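Local coordinates for structural protein VP1 (Trichodysplasia spinulosa-associated polyomavirus, PDB 4U60) that forms the pentameric building block of the polyomavirus capsid and engages sialylated glycolipids, binding the oligosaccharide portion of GM1, at the interface of chains A and B. Numbering follows the deposited sequence. Chains: chain A/B, Structural protein VP1.

Contacts 1 and 2 join the same two copies of VP1 through different surfaces of the chain. The centres of their C-alpha atoms lie about 28 Å apart, so they pin the A–B boundary at two separate places. No residue is common to both, but strand 260-264 contributes to each: from chain A by a marginal touch of A:Arg263 in contact 1, and from chain B by the far more engaged B:Met260 in contact 2. Contact 1 combines an amide-to-backbone clasp with aliphatic packing; contact 2 rests on a tyrosine, methionines and bridging water. Repeated in the five-subunit assembly, such head-to-tail pairs can close a ring.

Contact 1: the interface of chains A and B. Residues chain A 30, 100-101, 263, 265-266; chain B 143, 145, 171-172.
Three loop stretches of chain A, at A:Asn30 just past strand 22-29, at A:Val100 and A:Gly101 just past strand 86-99, and at A:Leu265 and A:Pro266 between strands 260-264 and 267-279, meet two of chain B, at B:Leu145 just past strand 141-144 and at B:Gly171 and B:Leu172 after the 3-10 helix 167-170. A:Asn30 reads the backbone of B:Leu172 with both ends of its carboxamide. OD1 accepts from B:Leu172 N at 2.8 Å, on a lone pair and in the carbonyl plane, with a nearly straight N-H (176° at H). In return ND2 donates to B:Leu172 O at 3.2 Å, keeping this acceptor almost in its own amide plane, although the donor is tilted 25° from the plane of the B:Leu172 carbonyl. The two bonds should fix the rotation of the amide and recognise main chain rather than side chain.

Beside this clasp the contact is aliphatic. The ring of A:Pro266 and the side chain of B:Leu145 meet tip to tip, CG against CD1 at 3.5 Å, a snug fit. The other branch of B:Leu145, CD2, lies 4.0 Å from A:Leu265 CD2, and the guanidinium NH2 of A:Arg263 passes 3.7 Å from the same CD2 as the two side chains run past each other in opposite directions. B:Leu172 has CG anti to its backbone N (chi1 -163°), which carries CD1 to A:Val100 CG1, 4.0 Å away, the two side chains crossing at about a right angle. Its CB rests 3.8 Å from A:Pro266 CG. The patch thus sits where loops at the strand ends of one jelly roll abut loops of the next.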
# COMPACT_ATOMS: atom_id res chain seq x y z
N ASN A 30 -5.31 4.95 28.72
CA ASN A 30 -3.90 5.23 28.62
C ASN A 30 -3.10 3.96 28.43
O ASN A 30 -3.50 2.88 28.83
CB ASN A 30 -3.42 6.01 29.83
CG ASN A 30 -3.58 7.50 29.66
OD1 ASN A 30 -3.13 8.07 28.67
ND2 ASN A 30 -4.24 8.15 30.62
N VAL A 100 -4.73 8.71 20.11
CA VAL A 100 -4.57 10.09 20.52
C VAL A 100 -3.08 10.40 20.58
O VAL A 100 -2.27 9.55 20.95
CB VAL A 100 -5.23 10.32 21.89
CG1 VAL A 100 -5.04 11.75 22.37
CG2 VAL A 100 -6.71 9.95 21.81
N GLY A 101 -2.72 11.63 20.21
CA GLY A 101 -1.35 12.09 20.33
C GLY A 101 -0.40 11.64 19.23
O GLY A 101 0.80 11.63 19.41
N ARG A 263 7.25 2.76 23.04
CA ARG A 263 6.40 3.92 23.21
C ARG A 263 4.98 3.55 22.81
O ARG A 263 4.78 3.00 21.72
CB ARG A 263 6.88 5.09 22.35
CG ARG A 263 5.98 6.32 22.33
CD ARG A 263 5.66 6.83 23.73
NE ARG A 263 5.10 8.19 23.73
CZ ARG A 263 4.50 8.77 24.76
NH1 ARG A 263 4.28 8.11 25.89
NH2 ARG A 263 4.11 10.04 24.66
N LEU A 265 0.63 4.97 22.79
CA LEU A 265 -0.26 6.13 22.80
C LEU A 265 -1.65 5.72 23.33
O LEU A 265 -2.03 4.57 23.22
CB LEU A 265 -0.40 6.75 21.39
CG LEU A 265 0.86 7.41 20.84
CD1 LEU A 265 0.58 7.92 19.42
CD2 LEU A 265 1.32 8.53 21.72
N PRO A 266 -2.38 6.69 23.88
CA PRO A 266 -3.72 6.41 24.39
C PRO A 266 -4.70 6.21 23.25
O PRO A 266 -4.45 6.63 22.10
CB PRO A 266 -4.09 7.67 25.19
CG PRO A 266 -3.08 8.69 24.88
CD PRO A 266 -2.02 8.11 24.00
N GLN B 143 -5.85 18.65 22.59
CA GLN B 143 -5.43 17.92 23.77
C GLN B 143 -3.91 17.98 23.82
O GLN B 143 -3.25 17.76 22.81
CB GLN B 143 -5.91 16.47 23.64
CG GLN B 143 -5.31 15.50 24.66
CD GLN B 143 -5.76 15.78 26.07
OE1 GLN B 143 -6.96 15.88 26.34
NE2 GLN B 143 -4.81 15.90 26.99
N LEU B 145 -0.38 16.43 24.64
CA LEU B 145 0.28 15.12 24.83
C LEU B 145 1.67 15.21 24.23
O LEU B 145 1.82 15.60 23.10
CB LEU B 145 -0.52 13.95 24.22
CG LEU B 145 0.02 12.55 24.57
CD1 LEU B 145 -1.11 11.51 24.54
CD2 LEU B 145 1.17 12.06 23.69
N GLY B 171 0.98 10.78 28.72
CA GLY B 171 -0.25 10.11 28.34
C GLY B 171 -1.31 11.18 28.12
O GLY B 171 -0.98 12.34 27.92
N LEU B 172 -2.57 10.77 28.18
CA LEU B 172 -3.71 11.68 28.05
C LEU B 172 -4.15 12.10 29.45
O LEU B 172 -4.69 11.30 30.21
CB LEU B 172 -4.84 10.97 27.29
CG LEU B 172 -5.94 11.87 26.72
CD1 LEU B 172 -6.85 11.03 25.83
CD2 LEU B 172 -6.74 12.56 27.81

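Contact 2: the interface of chains A and B. Residues chain A 115-116, 119-121; chain B 123, 212, 254, 258, 260.
The phenol ring of A:Tyr116 has B:Met260 SD at its edge, in the ring plane and 3.7 Å from CD2, and a water in plane beside the hydroxyl. B:Val254 meets the ring at CE2, its CG1 3.7 Å away and the two side chains crossing at about a right angle. The B:Phe123 ring in turn takes A:Tyr116 CE1 at its own edge, in plane, so these aromatics meet tip to tip rather than stacked, A:Tyr116 OH lying 3.3 Å from B:Phe123 CE2. The A:Tyr116 hydroxyl OH bonds that water at 2.7 Å, and B:Ser212 OG holds it from the other chain at 2.8 Å.

B:Met260 reaches among the loop residues of chain A. Its side chain is bent at the last torsion (chi3 71°), which turns the methyl CE towards A:Ile121, 3.7 Å from CG2, while SD receives a weak hydrogen bond from A:Ile121 N at 3.4 Å. A:Met115 crosses this methionine at about a right angle, SD to CE. At the start of strand 260-264 a second water bridges B:Met260 N and A:Lys119 O, tying backbone to backbone; B:Gly258 packs its CA near A:Tyr116 CB.

By seating the loop 115-121 of one subunit against its neighbour, the site probably helps hold the VP1 pentamer together; A:Lys119, a glycan-pocket residue whose side chain is incompletely modelled, lies at its margin, and the contact may also steady that pocket.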
# COMPACT_ATOMS: atom_id res chain seq x y z
N MET A 115 21.16 11.11 13.58
CA MET A 115 21.62 10.85 12.22
C MET A 115 22.90 11.62 11.91
O MET A 115 23.22 12.63 12.56
CB MET A 115 20.54 11.25 11.21
CG MET A 115 19.24 10.48 11.35
SD MET A 115 18.14 10.80 9.95
CE MET A 115 18.92 9.82 8.68
N TYR A 116 23.61 11.15 10.88
CA TYR A 116 24.72 11.87 10.23
C TYR A 116 25.81 12.41 11.17
O TYR A 116 25.99 13.61 11.31
CB TYR A 116 24.17 13.00 9.32
CG TYR A 116 23.20 12.48 8.28
CD1 TYR A 116 23.58 11.51 7.37
CD2 TYR A 116 21.92 12.99 8.20
CE1 TYR A 116 22.70 11.04 6.41
CE2 TYR A 116 21.02 12.52 7.25
CZ TYR A 116 21.42 11.56 6.35
OH TYR A 116 20.49 11.11 5.45
N LYS A 119 25.28 15.24 13.71
CA LYS A 119 24.88 16.55 13.19
C LYS A 119 23.39 16.60 12.81
O LYS A 119 22.81 17.68 12.80
CB LYS A 119 25.74 16.92 11.98
CG LYS A 119 27.21 17.14 12.33
CD LYS A 119 27.34 18.20 13.38
N GLY A 120 22.79 15.45 12.53
CA GLY A 120 21.42 15.38 12.03
C GLY A 120 20.36 15.28 13.11
O GLY A 120 20.63 15.50 14.30
N ILE A 121 19.15 14.96 12.68
CA ILE A 121 18.03 14.84 13.62
C ILE A 121 18.24 13.74 14.66
O ILE A 121 18.94 12.75 14.42
CB ILE A 121 16.69 14.52 12.92
CG1 ILE A 121 16.76 13.20 12.17
CG2 ILE A 121 16.32 15.64 11.97
CD1 ILE A 121 15.40 12.71 11.71
N PHE B 123 20.83 14.84 -1.72
CA PHE B 123 19.68 14.17 -1.11
C PHE B 123 18.45 15.04 -1.31
O PHE B 123 18.46 16.25 -1.01
CB PHE B 123 19.85 14.00 0.40
CG PHE B 123 20.94 13.06 0.85
CD1 PHE B 123 21.72 12.33 -0.03
CD2 PHE B 123 21.14 12.89 2.22
CE1 PHE B 123 22.71 11.49 0.44
CE2 PHE B 123 22.12 12.05 2.70
CZ PHE B 123 22.91 11.34 1.81
N SER B 212 14.75 8.45 6.86
CA SER B 212 14.98 8.94 5.51
C SER B 212 13.89 8.48 4.56
O SER B 212 14.08 8.41 3.34
CB SER B 212 16.35 8.44 5.01
OG SER B 212 17.39 9.03 5.78
N VAL B 254 18.70 17.91 4.18
CA VAL B 254 19.94 17.47 4.79
C VAL B 254 21.07 18.31 4.23
O VAL B 254 21.49 18.14 3.08
CB VAL B 254 20.24 15.98 4.52
CG1 VAL B 254 21.50 15.55 5.26
CG2 VAL B 254 19.04 15.11 4.93
N GLY B 258 25.36 17.63 7.46
CA GLY B 258 24.44 16.70 8.11
C GLY B 258 23.37 17.40 8.92
O GLY B 258 22.46 16.74 9.43
N MET B 260 20.03 19.29 9.72
CA MET B 260 18.71 19.03 9.11
C MET B 260 17.67 20.06 9.52
O MET B 260 17.69 20.58 10.64
CB MET B 260 18.25 17.61 9.47
CG MET B 260 19.12 16.60 8.74
SD MET B 260 18.92 14.88 9.27
CE MET B 260 17.31 14.43 8.64
O HOH W 1 20.19 18.82 12.61
O HOH W 2 17.86 11.66 4.84